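Putative histidinol-phosphate aminotransferase (Burkholderia pseudomallei, PDB 3P1T) probably catalyses the pyridoxal-phosphate-dependent transfer of an amino group between L-histidinol phosphate and 2-oxoglutarate, a step of histidine biosynthesis. Local coordinates at the interface of chains A and B. Numbering follows the deposited sequence. Chains: chain A/B, Putative histidinol-phosphate aminotransferase.

Contact 1: the interface of chains A and B. Residues chain A 38, 204-205, 233, 236; chain B 42, 45, 230-232.
A:Ile38, on helix 32-41, reaches across to B:Leu232 and to the segment around B:Ala42 and B:Ile45. Its CB lies 4.2 Å from the methyl CB of B:Ala42, already at the edge of contact. CG1 lies anti to the carbonyl carbon (chi1 -64°), which sends it and CD1 toward B:Leu232 CD1 and B:Ile45 and leaves CG2, anti to the backbone N, to pack on B:Leu232 CD2 at 3.8 Å. CG1 passes the leucine CD1 methyl more loosely. At the tip, CD1 meets the CD1 methyl of B:Ile45 head-on at 3.8 Å and also touches B:Leu232 CD1. The isoleucine and leucine side chains run at about a right angle, leaving B:Leu232 CD1 between A:Ile38 and A:Leu205, whose CD2 methyl is 3.7 Å from it. Beside this apolar cluster, the backbone of A:Gly204 is held at both ends. Its N donates to B:Ile45 O at 2.8 Å, and its O accepts from B:Thr231 N, the first residue of helix 231-241, at 2.9 Å. The CG2 methyl of B:Thr231 packs against the same glycine. Backbone bonds and branched aliphatic side chains thus fasten the part of the pyridoxal-phosphate-lysine motif just beyond the lysine in one subunit to the other, probably helping to hold the dimer together.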
ATOM      1  N   ILE A  38      -6.891 -16.236  -5.115  1.00 41.17           N
ATOM      2  CA  ILE A  38      -7.101 -14.862  -5.582  1.00 40.03           C
ATOM      3  C   ILE A  38      -8.512 -14.776  -6.210  1.00 45.98           C
ATOM      4  O   ILE A  38      -9.282 -13.896  -5.830  1.00 46.50           O
ATOM      5  CB  ILE A  38      -5.971 -14.382  -6.544  1.00 41.72           C
ATOM      6  CG1 ILE A  38      -4.608 -14.321  -5.810  1.00 40.46           C
ATOM      7  CG2 ILE A  38      -6.300 -13.002  -7.130  1.00 41.76           C
ATOM      8  CD1 ILE A  38      -3.380 -14.190  -6.735  1.00 43.23           C
ATOM      9  N   GLY A 204       4.771  -8.566  -8.203  1.00 39.96           N
ATOM     10  CA  GLY A 204       3.741  -7.629  -8.616  1.00 38.73           C
ATOM     11  C   GLY A 204       2.893  -7.094  -7.487  1.00 42.33           C
ATOM     12  O   GLY A 204       2.107  -6.172  -7.716  1.00 43.07           O
ATOM     13  N   LEU A 205       3.024  -7.663  -6.263  1.00 37.33           N
ATOM     14  CA  LEU A 205       2.224  -7.230  -5.100  1.00 35.92           C
ATOM     15  C   LEU A 205       3.040  -6.337  -4.188  1.00 40.62           C
ATOM     16  O   LEU A 205       2.464  -5.577  -3.399  1.00 39.97           O
ATOM     17  CB  LEU A 205       1.664  -8.412  -4.303  1.00 35.69           C
ATOM     18  CG  LEU A 205       0.917  -9.481  -5.100  1.00 40.71           C
ATOM     19  CD1 LEU A 205       0.263 -10.449  -4.177  1.00 41.15           C
ATOM     20  CD2 LEU A 205      -0.110  -8.870  -6.051  1.00 44.44           C
ATOM     21  N   ASP A 233      -4.324  -9.027  -1.994  1.00 38.04           N
ATOM     22  CA  ASP A 233      -2.927  -9.260  -1.655  1.00 37.24           C
ATOM     23  C   ASP A 233      -2.807 -10.184  -0.437  1.00 39.21           C
ATOM     24  O   ASP A 233      -1.939 -11.063  -0.437  1.00 39.21           O
ATOM     25  CB  ASP A 233      -2.201  -7.933  -1.412  1.00 38.50           C
ATOM     26  CG  ASP A 233      -2.097  -7.005  -2.614  1.00 47.68           C
ATOM     27  OD1 ASP A 233      -2.202  -7.490  -3.752  1.00 46.46           O
ATOM     28  OD2 ASP A 233      -1.909  -5.793  -2.408  1.00 59.56           O
ATOM     29  N   ALA A 236      -3.541 -13.743  -1.484  1.00 36.24           N
ATOM     30  CA  ALA A 236      -2.431 -14.144  -2.337  1.00 35.71           C
ATOM     31  C   ALA A 236      -1.248 -14.593  -1.464  1.00 42.80           C
ATOM     32  O   ALA A 236      -0.797 -15.748  -1.577  1.00 43.92           O
ATOM     33  CB  ALA A 236      -2.032 -13.003  -3.255  1.00 34.71           C
TER
ATOM     34  N   ALA B  42      -3.958 -12.526 -11.924  1.00 44.51           N
ATOM     35  CA  ALA B  42      -3.440 -13.518 -10.982  1.00 43.64           C
ATOM     36  C   ALA B  42      -2.350 -14.382 -11.617  1.00 46.81           C
ATOM     37  O   ALA B  42      -1.438 -14.798 -10.917  1.00 48.87           O
ATOM     38  CB  ALA B  42      -4.568 -14.396 -10.471  1.00 43.89           C
ATOM     39  N   ILE B  45       1.266 -12.268 -11.318  1.00 42.25           N
ATOM     40  CA  ILE B  45       1.631 -11.609 -10.052  1.00 41.28           C
ATOM     41  C   ILE B  45       3.148 -11.746  -9.769  1.00 46.31           C
ATOM     42  O   ILE B  45       3.659 -11.017  -8.914  1.00 47.50           O
ATOM     43  CB  ILE B  45       0.810 -12.116  -8.838  1.00 43.16           C
ATOM     44  CG1 ILE B  45       1.023 -13.624  -8.594  1.00 44.23           C
ATOM     45  CG2 ILE B  45      -0.651 -11.742  -8.996  1.00 41.91           C
ATOM     46  CD1 ILE B  45       0.386 -14.156  -7.358  1.00 53.19           C
ATOM     47  N   GLY B 230      -0.317  -2.701  -6.144  1.00 38.07           N
ATOM     48  CA  GLY B 230       0.039  -3.912  -6.884  1.00 38.32           C
ATOM     49  C   GLY B 230      -0.804  -4.240  -8.110  1.00 40.61           C
ATOM     50  O   GLY B 230      -1.864  -3.651  -8.327  1.00 39.65           O
ATOM     51  N   THR B 231      -0.339  -5.211  -8.898  1.00 38.02           N
ATOM     52  CA  THR B 231      -0.970  -5.674 -10.137  1.00 38.22           C
ATOM     53  C   THR B 231      -2.451  -6.132  -9.905  1.00 41.34           C
ATOM     54  O   THR B 231      -3.283  -5.823 -10.742  1.00 41.06           O
ATOM     55  CB  THR B 231      -0.143  -6.794 -10.791  1.00 46.43           C
ATOM     56  OG1 THR B 231      -0.870  -7.306 -11.900  1.00 50.40           O
ATOM     57  CG2 THR B 231       0.205  -7.941  -9.845  1.00 46.51           C
ATOM     58  N   LEU B 232      -2.783  -6.815  -8.789  1.00 36.64           N
ATOM     59  CA  LEU B 232      -4.153  -7.261  -8.537  1.00 35.20           C
ATOM     60  C   LEU B 232      -5.094  -6.068  -8.282  1.00 38.74           C
ATOM     61  O   LEU B 232      -6.143  -6.002  -8.918  1.00 38.07           O
ATOM     62  CB  LEU B 232      -4.220  -8.251  -7.362  1.00 34.87           C
ATOM     63  CG  LEU B 232      -3.474  -9.585  -7.530  1.00 39.28           C
ATOM     64  CD1 LEU B 232      -3.507 -10.376  -6.233  1.00 39.36           C
ATOM     65  CD2 LEU B 232      -4.006 -10.401  -8.726  1.00 39.28           C
TER

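Contact 2: the interface of chains A and B. Residues chain A 45, 47, 49, 227, 230-232; chain B 204-205, 233.
A:Leu232 and B:Leu205 cross obliquely, touching through one branch of each: B:Leu205 CD2 lies 3.8 Å from A:Leu232 CD1 and nearly as close to CG. With CG of B:Leu205 anti to the carbonyl carbon (chi1 -50°), the isobutyl group points into the partner, where its CD2 also meets the CG2 methyl of A:Thr231 at 3.9 Å. A:Ile45 slants across the same leucine at the margin of the patch, its CG2 branch a looser 4.1 Å from B:Leu205 CD2. B:Asp233 takes a different course, running antiparallel alongside A:Leu232 with its carboxylate OD1 near CD1. Flanking these side chains, B:Gly204 carries the polar contacts through its backbone. Its N donates to A:Ile45 O, and A:Thr231 N donates to its O at 3.0 Å. With no side chain on B:Gly204, A:Pro49 CD can rest 3.9 Å from its CA. The sulfur of A:Cys227 lies near the glycine carbonyl oxygen. Beyond the direct bonds, water 1 bridges the subunits, lying 2.8 Å from A:Gly230 N and 2.7 Å from the carboxylate OD2 of B:Asp233.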
ATOM      1  N   ILE A  45     -14.181  -8.375  -2.623  1.00 34.86           N
ATOM      2  CA  ILE A  45     -13.398  -7.137  -2.624  1.00 34.59           C
ATOM      3  C   ILE A  45     -14.247  -5.911  -2.161  1.00 38.54           C
ATOM      4  O   ILE A  45     -13.664  -4.872  -1.845  1.00 37.83           O
ATOM      5  CB  ILE A  45     -12.742  -6.859  -4.007  1.00 37.83           C
ATOM      6  CG1 ILE A  45     -13.777  -6.671  -5.138  1.00 39.25           C
ATOM      7  CG2 ILE A  45     -11.735  -7.945  -4.346  1.00 38.84           C
ATOM      8  CD1 ILE A  45     -13.207  -6.195  -6.430  1.00 39.77           C
ATOM      9  N   ARG A  47     -15.878  -5.681   0.623  1.00 36.49           N
ATOM     10  CA  ARG A  47     -15.880  -5.681   2.087  1.00 35.69           C
ATOM     11  C   ARG A  47     -14.507  -5.517   2.644  1.00 42.06           C
ATOM     12  O   ARG A  47     -13.556  -6.075   2.087  1.00 41.94           O
ATOM     13  CB  ARG A  47     -16.454  -7.016   2.639  1.00 32.49           C
ATOM     14  CG  ARG A  47     -17.850  -7.399   2.189  1.00 35.35           C
ATOM     15  CD  ARG A  47     -18.975  -6.598   2.838  1.00 33.88           C
ATOM     16  NE  ARG A  47     -20.290  -7.034   2.348  1.00 45.47           N
ATOM     17  CZ  ARG A  47     -21.450  -6.486   2.697  1.00 56.11           C
ATOM     18  NH1 ARG A  47     -21.483  -5.474   3.554  1.00 35.21           N
ATOM     19  NH2 ARG A  47     -22.586  -6.948   2.193  1.00 48.11           N
ATOM     20  N   PRO A  49     -11.340  -6.456   4.807  1.00 39.60           N
ATOM     21  CA  PRO A  49     -10.886  -7.819   5.180  1.00 40.73           C
ATOM     22  C   PRO A  49     -10.614  -7.946   6.686  1.00 47.34           C
ATOM     23  O   PRO A  49      -9.490  -8.263   7.101  1.00 45.46           O
ATOM     24  CB  PRO A  49      -9.611  -7.983   4.351  1.00 40.86           C
ATOM     25  CG  PRO A  49      -9.086  -6.600   4.210  1.00 42.56           C
ATOM     26  CD  PRO A  49     -10.245  -5.658   4.223  1.00 38.16           C
ATOM     27  N   CYS A 227      -6.005  -0.677   6.610  1.00 39.79           N
ATOM     28  CA  CYS A 227      -6.182  -1.616   5.505  1.00 40.55           C
ATOM     29  C   CYS A 227      -5.050  -1.400   4.466  1.00 43.49           C
ATOM     30  O   CYS A 227      -5.280  -1.305   3.245  1.00 43.38           O
ATOM     31  CB  CYS A 227      -7.580  -1.451   4.897  1.00 42.19           C
ATOM     32  SG  CYS A 227      -8.018  -2.660   3.607  1.00 46.56           S
ATOM     33  N   GLY A 230      -4.685  -4.945   1.149  1.00 37.90           N
ATOM     34  CA  GLY A 230      -6.047  -5.341   0.812  1.00 38.17           C
ATOM     35  C   GLY A 230      -6.319  -6.827   0.775  1.00 42.21           C
ATOM     36  O   GLY A 230      -5.404  -7.646   0.837  1.00 41.79           O
ATOM     37  N   THR A 231      -7.594  -7.171   0.643  1.00 39.95           N
ATOM     38  CA  THR A 231      -8.099  -8.543   0.625  1.00 40.17           C
ATOM     39  C   THR A 231      -7.455  -9.409  -0.497  1.00 43.16           C
ATOM     40  O   THR A 231      -7.172 -10.574  -0.229  1.00 43.19           O
ATOM     41  CB  THR A 231      -9.622  -8.555   0.494  1.00 44.67           C
ATOM     42  OG1 THR A 231     -10.054  -9.907   0.314  1.00 53.56           O
ATOM     43  CG2 THR A 231     -10.132  -7.695  -0.638  1.00 35.21           C
ATOM     44  N   LEU A 232      -7.198  -8.860  -1.703  1.00 38.60           N
ATOM     45  CA  LEU A 232      -6.591  -9.648  -2.791  1.00 38.12           C
ATOM     46  C   LEU A 232      -5.127 -10.011  -2.455  1.00 42.80           C
ATOM     47  O   LEU A 232      -4.749 -11.181  -2.576  1.00 42.91           O
ATOM     48  CB  LEU A 232      -6.654  -8.916  -4.151  1.00 37.01           C
ATOM     49  CG  LEU A 232      -8.036  -8.631  -4.724  1.00 40.11           C
ATOM     50  CD1 LEU A 232      -7.938  -7.764  -5.960  1.00 38.55           C
ATOM     51  CD2 LEU A 232      -8.797  -9.929  -5.001  1.00 40.90           C
TER
ATOM     52  N   GLY B 204     -12.398  -3.354   0.263  1.00 36.09           N
ATOM     53  CA  GLY B 204     -11.341  -4.253   0.699  1.00 35.43           C
ATOM     54  C   GLY B 204      -9.991  -3.968   0.090  1.00 39.42           C
ATOM     55  O   GLY B 204      -9.005  -4.578   0.500  1.00 39.84           O
ATOM     56  N   LEU B 205      -9.925  -3.053  -0.900  1.00 35.37           N
ATOM     57  CA  LEU B 205      -8.666  -2.689  -1.566  1.00 34.68           C
ATOM     58  C   LEU B 205      -8.125  -1.377  -1.016  1.00 40.71           C
ATOM     59  O   LEU B 205      -6.930  -1.123  -1.133  1.00 40.74           O
ATOM     60  CB  LEU B 205      -8.815  -2.597  -3.089  1.00 34.02           C
ATOM     61  CG  LEU B 205      -9.485  -3.785  -3.795  1.00 38.01           C
ATOM     62  CD1 LEU B 205      -9.349  -3.651  -5.279  1.00 37.57           C
ATOM     63  CD2 LEU B 205      -8.911  -5.123  -3.337  1.00 41.06           C
ATOM     64  N   ASP B 233      -4.713  -5.118  -7.407  1.00 36.31           N
ATOM     65  CA  ASP B 233      -5.542  -3.932  -7.125  1.00 36.66           C
ATOM     66  C   ASP B 233      -5.696  -3.036  -8.375  1.00 38.52           C
ATOM     67  O   ASP B 233      -6.792  -2.514  -8.625  1.00 36.65           O
ATOM     68  CB  ASP B 233      -4.962  -3.107  -5.958  1.00 39.44           C
ATOM     69  CG  ASP B 233      -4.933  -3.822  -4.616  1.00 53.41           C
ATOM     70  OD1 ASP B 233      -5.727  -4.781  -4.432  1.00 55.23           O
ATOM     71  OD2 ASP B 233      -4.118  -3.421  -3.744  1.00 53.66           O
TER
HETATM   72  O   HOH W   1      -3.553  -4.088  -1.219  1.00 40.24           O

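Contact 3: the interface of chains A and B. Residues chain A 75, 79, 82-83, 225, 228; chain B 79, 82-83, 106, 225, 228.
A:Trp225 and B:Trp225 meet tip to tip across the two-fold axis, their six-membered rings stacked with centroids 4.5 Å apart and planes inclined by 22°. The overlap is confined to the rims. On its opposite face each ring bears the CB of the partner's Glu79, 3.6 Å from the ring centroid for A:Glu79 over B:Trp225, in a CH-pi contact. The extended glutamate chain (chi1 175° in both copies) continues along the indole, its carboxylate turned only 19° from the ring plane. A:Arg75 CB adds an apolar contact with B:Trp225 CE3.

Hydrogen bonds pin the indole edges. B:Trp225 NE1 donates to A:Asp82 OD2 at 2.8 Å, and A:Trp225 NE1 to B:Asp82 OD2 at 3.1 Å. The acceptor oxygen OD2 lies in the plane of each indole, whereas the N-H meets the carboxylate from well above its own plane. Within each subunit, Asn228 ND2 donates to the syn lone pair of Glu79 OE1. Water 2 links A:Arg83 to B:Asp82 OD2, and water 3 links B:Arg83 to A:Asp82 OD2.

Salt bridges within each subunit probably position the acids. Arg83 NE holds Glu79 OE2 at 2.9 Å in both chains. B:Arg106 NH1 grips B:Asp82 OD2 at 2.8 Å. Glu79, Asp82 and Arg83 line one side of helix 76-87, and Trp225 projects from the segment between helices 214-221 and 231-241, bringing these elements of both subunits together at the symmetry axis.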
ATOM      1  N   ARG A  75       4.525  -2.731   2.679  1.00 36.85           N
ATOM      2  CA  ARG A  75       4.512  -2.529   1.237  1.00 36.12           C
ATOM      3  C   ARG A  75       5.971  -2.421   0.725  1.00 39.25           C
ATOM      4  O   ARG A  75       6.417  -1.327   0.311  1.00 37.44           O
ATOM      5  CB  ARG A  75       3.703  -1.277   0.888  1.00 36.16           C
ATOM      6  CG  ARG A  75       3.210  -1.241  -0.549  1.00 43.97           C
ATOM      7  CD  ARG A  75       1.763  -1.650  -0.545  1.00 48.60           C
ATOM      8  NE  ARG A  75       1.552  -2.924  -1.205  1.00 48.10           N
ATOM      9  CZ  ARG A  75       0.407  -3.585  -1.195  1.00 52.41           C
ATOM     10  NH1 ARG A  75      -0.635  -3.119  -0.513  1.00 33.12           N
ATOM     11  NH2 ARG A  75       0.301  -4.734  -1.834  1.00 49.77           N
ATOM     12  N   GLU A  79       8.370   0.991   2.258  1.00 30.33           N
ATOM     13  CA  GLU A  79       7.636   1.250   3.508  1.00 31.22           C
ATOM     14  C   GLU A  79       8.508   0.938   4.715  1.00 36.64           C
ATOM     15  O   GLU A  79       8.518   1.696   5.678  1.00 34.83           O
ATOM     16  CB  GLU A  79       6.326   0.453   3.606  1.00 32.56           C
ATOM     17  CG  GLU A  79       5.661   0.644   4.966  1.00 35.66           C
ATOM     18  CD  GLU A  79       4.257   0.131   5.191  1.00 42.14           C
ATOM     19  OE1 GLU A  79       3.745  -0.641   4.350  1.00 32.44           O
ATOM     20  OE2 GLU A  79       3.664   0.517   6.222  1.00 30.78           O
ATOM     21  N   ASP A  82      11.101   3.711   5.313  1.00 32.25           N
ATOM     22  CA  ASP A  82      10.415   4.935   5.752  1.00 31.65           C
ATOM     23  C   ASP A  82       9.959   4.857   7.196  1.00 36.89           C
ATOM     24  O   ASP A  82      10.231   5.785   7.956  1.00 36.99           O
ATOM     25  CB  ASP A  82       9.194   5.261   4.874  1.00 32.37           C
ATOM     26  CG  ASP A  82       9.495   5.900   3.529  1.00 37.93           C
ATOM     27  OD1 ASP A  82      10.683   6.013   3.177  1.00 39.23           O
ATOM     28  OD2 ASP A  82       8.544   6.344   2.859  1.00 43.91           O
ATOM     29  N   ARG A  83       9.280   3.768   7.588  1.00 33.07           N
ATOM     30  CA  ARG A  83       8.753   3.663   8.945  1.00 32.26           C
ATOM     31  C   ARG A  83       9.901   3.513   9.966  1.00 37.44           C
ATOM     32  O   ARG A  83       9.795   4.084  11.046  1.00 37.53           O
ATOM     33  CB  ARG A  83       7.736   2.523   9.061  1.00 31.49           C
ATOM     34  CG  ARG A  83       6.567   2.756   8.111  1.00 36.44           C
ATOM     35  CD  ARG A  83       5.206   2.634   8.749  1.00 39.86           C
ATOM     36  NE  ARG A  83       4.142   2.909   7.783  1.00 33.48           N
ATOM     37  CZ  ARG A  83       3.624   4.114   7.568  1.00 41.46           C
ATOM     38  NH1 ARG A  83       4.062   5.166   8.247  1.00 24.75           N
ATOM     39  NH2 ARG A  83       2.659   4.277   6.683  1.00 28.60           N
ATOM     40  N   TRP A 225      -1.070   2.677   7.718  1.00 32.97           N
ATOM     41  CA  TRP A 225      -2.359   3.085   7.211  1.00 32.66           C
ATOM     42  C   TRP A 225      -3.384   2.021   7.460  1.00 40.41           C
ATOM     43  O   TRP A 225      -3.043   0.838   7.526  1.00 41.94           O
ATOM     44  CB  TRP A 225      -2.261   3.389   5.719  1.00 30.54           C
ATOM     45  CG  TRP A 225      -1.275   4.465   5.362  1.00 30.68           C
ATOM     46  CD1 TRP A 225      -1.021   5.607   6.062  1.00 33.54           C
ATOM     47  CD2 TRP A 225      -0.533   4.573   4.131  1.00 30.00           C
ATOM     48  NE1 TRP A 225      -0.101   6.376   5.392  1.00 32.73           N
ATOM     49  CE2 TRP A 225       0.200   5.775   4.193  1.00 33.09           C
ATOM     50  CE3 TRP A 225      -0.369   3.732   3.004  1.00 31.31           C
ATOM     51  CZ2 TRP A 225       1.069   6.172   3.171  1.00 31.43           C
ATOM     52  CZ3 TRP A 225       0.472   4.136   1.977  1.00 31.70           C
ATOM     53  CH2 TRP A 225       1.191   5.332   2.072  1.00 32.18           C
ATOM     54  N   ASN A 228      -3.812  -1.305   4.985  1.00 38.47           N
ATOM     55  CA  ASN A 228      -2.599  -1.079   4.200  1.00 36.84           C
ATOM     56  C   ASN A 228      -2.433  -2.152   3.099  1.00 41.16           C
ATOM     57  O   ASN A 228      -2.028  -1.827   1.973  1.00 41.90           O
ATOM     58  CB  ASN A 228      -1.395  -1.064   5.131  1.00 33.07           C
ATOM     59  CG  ASN A 228      -0.084  -0.678   4.488  1.00 50.17           C
ATOM     60  OD1 ASN A 228       0.026   0.244   3.662  1.00 38.78           O
ATOM     61  ND2 ASN A 228       0.960  -1.355   4.921  1.00 49.83           N
TER
ATOM     62  N   GLU B  79      -3.318   7.725   3.466  1.00 30.09           N
ATOM     63  CA  GLU B  79      -2.190   8.171   2.638  1.00 30.28           C
ATOM     64  C   GLU B  79      -2.386   9.602   2.179  1.00 35.82           C
ATOM     65  O   GLU B  79      -1.455  10.399   2.201  1.00 35.57           O
ATOM     66  CB  GLU B  79      -1.951   7.275   1.412  1.00 31.41           C
ATOM     67  CG  GLU B  79      -0.850   7.831   0.516  1.00 29.76           C
ATOM     68  CD  GLU B  79      -0.268   6.947  -0.566  1.00 42.09           C
ATOM     69  OE1 GLU B  79      -0.865   5.891  -0.877  1.00 36.83           O
ATOM     70  OE2 GLU B  79       0.797   7.321  -1.112  1.00 37.86           O
ATOM     71  N   ASP B  82      -1.712  12.119   5.015  1.00 31.77           N
ATOM     72  CA  ASP B  82      -0.285  12.132   5.329  1.00 31.45           C
ATOM     73  C   ASP B  82       0.527  12.888   4.295  1.00 34.20           C
ATOM     74  O   ASP B  82       1.319  13.741   4.674  1.00 36.19           O
ATOM     75  CB  ASP B  82       0.274  10.702   5.450  1.00 33.03           C
ATOM     76  CG  ASP B  82      -0.012  10.005   6.751  1.00 34.51           C
ATOM     77  OD1 ASP B  82      -0.771  10.576   7.575  1.00 30.95           O
ATOM     78  OD2 ASP B  82       0.566   8.903   6.972  1.00 39.17           O
ATOM     79  N   ARG B  83       0.341  12.586   3.008  1.00 29.49           N
ATOM     80  CA  ARG B  83       1.153  13.185   1.955  1.00 30.03           C
ATOM     81  C   ARG B  83       0.815  14.704   1.821  1.00 36.24           C
ATOM     82  O   ARG B  83       1.756  15.494   1.618  1.00 36.53           O
ATOM     83  CB  ARG B  83       1.020  12.418   0.625  1.00 26.50           C
ATOM     84  CG  ARG B  83       1.474  10.966   0.792  1.00 28.01           C
ATOM     85  CD  ARG B  83       2.455  10.449  -0.221  1.00 29.73           C
ATOM     86  NE  ARG B  83       2.808   9.037   0.029  1.00 33.46           N
ATOM     87  CZ  ARG B  83       3.876   8.633   0.723  1.00 50.89           C
ATOM     88  NH1 ARG B  83       4.716   9.524   1.237  1.00 38.66           N
ATOM     89  NH2 ARG B  83       4.116   7.334   0.894  1.00 38.45           N
ATOM     90  N   ARG B 106      -4.338  10.633  12.296  1.00 38.29           N
ATOM     91  CA  ARG B 106      -3.183  11.005  11.474  1.00 37.41           C
ATOM     92  C   ARG B 106      -2.469  12.239  12.050  1.00 41.05           C
ATOM     93  O   ARG B 106      -1.250  12.331  11.932  1.00 42.81           O
ATOM     94  CB  ARG B 106      -3.620  11.255  10.017  1.00 31.72           C
ATOM     95  CG  ARG B 106      -4.126  10.000   9.286  1.00 21.34           C
ATOM     96  CD  ARG B 106      -2.977   9.103   8.879  1.00 34.13           C
ATOM     97  NE  ARG B 106      -2.777   7.987   9.792  1.00 43.01           N
ATOM     98  CZ  ARG B 106      -1.655   7.283   9.895  1.00 54.30           C
ATOM     99  NH1 ARG B 106      -0.572   7.638   9.216  1.00 29.87           N
ATOM    100  NH2 ARG B 106      -1.588   6.261  10.730  1.00 58.30           N
ATOM    101  N   TRP B 225       5.691   5.342  -2.484  1.00 33.47           N
ATOM    102  CA  TRP B 225       6.483   4.119  -2.509  1.00 33.65           C
ATOM    103  C   TRP B 225       6.449   3.512  -3.884  1.00 42.03           C
ATOM    104  O   TRP B 225       5.470   3.686  -4.616  1.00 41.35           O
ATOM    105  CB  TRP B 225       5.964   3.104  -1.466  1.00 30.95           C
ATOM    106  CG  TRP B 225       5.949   3.626  -0.057  1.00 30.71           C
ATOM    107  CD1 TRP B 225       6.874   4.445   0.528  1.00 33.32           C
ATOM    108  CD2 TRP B 225       5.031   3.258   0.975  1.00 30.03           C
ATOM    109  NE1 TRP B 225       6.546   4.668   1.840  1.00 31.60           N
ATOM    110  CE2 TRP B 225       5.428   3.938   2.149  1.00 33.17           C
ATOM    111  CE3 TRP B 225       3.904   2.414   1.027  1.00 30.64           C
ATOM    112  CZ2 TRP B 225       4.725   3.814   3.357  1.00 31.55           C
ATOM    113  CZ3 TRP B 225       3.237   2.268   2.230  1.00 31.12           C
ATOM    114  CH2 TRP B 225       3.625   2.989   3.366  1.00 31.48           C
ATOM    115  N   ASN B 228       3.348   1.087  -5.139  1.00 40.85           N
ATOM    116  CA  ASN B 228       2.457   1.378  -4.026  1.00 38.41           C
ATOM    117  C   ASN B 228       1.131   0.571  -4.150  1.00 43.31           C
ATOM    118  O   ASN B 228       0.597   0.080  -3.144  1.00 42.97           O
ATOM    119  CB  ASN B 228       2.186   2.883  -3.979  1.00 31.77           C
ATOM    120  CG  ASN B 228       1.374   3.360  -2.772  1.00 43.71           C
ATOM    121  OD1 ASN B 228       1.584   2.956  -1.618  1.00 39.45           O
ATOM    122  ND2 ASN B 228       0.477   4.292  -2.999  1.00 22.40           N
TER
HETATM  123  O   HOH W   2       2.892   7.478   7.108  1.00 35.45           O
HETATM  124  O   HOH W   3       5.950   8.109   3.055  1.00 35.47           O

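Contacts 1 and 2 share a core, the Gly204-Leu205 junction with Ile45 and residues 230-232, with the chains exchanged; their C-alpha centres are about 11 Å apart. Helix 231-241 ties them together: in each chain, Leu232 serves one contact and Asp233 the other. The C-alpha centre of contact 3 is about 18 Å from that of contact 1 and about 16 Å from that of contact 2, and contact 3 itself contains both symmetry-related halves. The segment between helices 214-221 and 231-241 runs from its Trp225 and Asn228 to the Gly230 of contacts 1 and 2. The three patches are parts of one two-fold interface, consistent with the dimer usual for aminotransferases of this family.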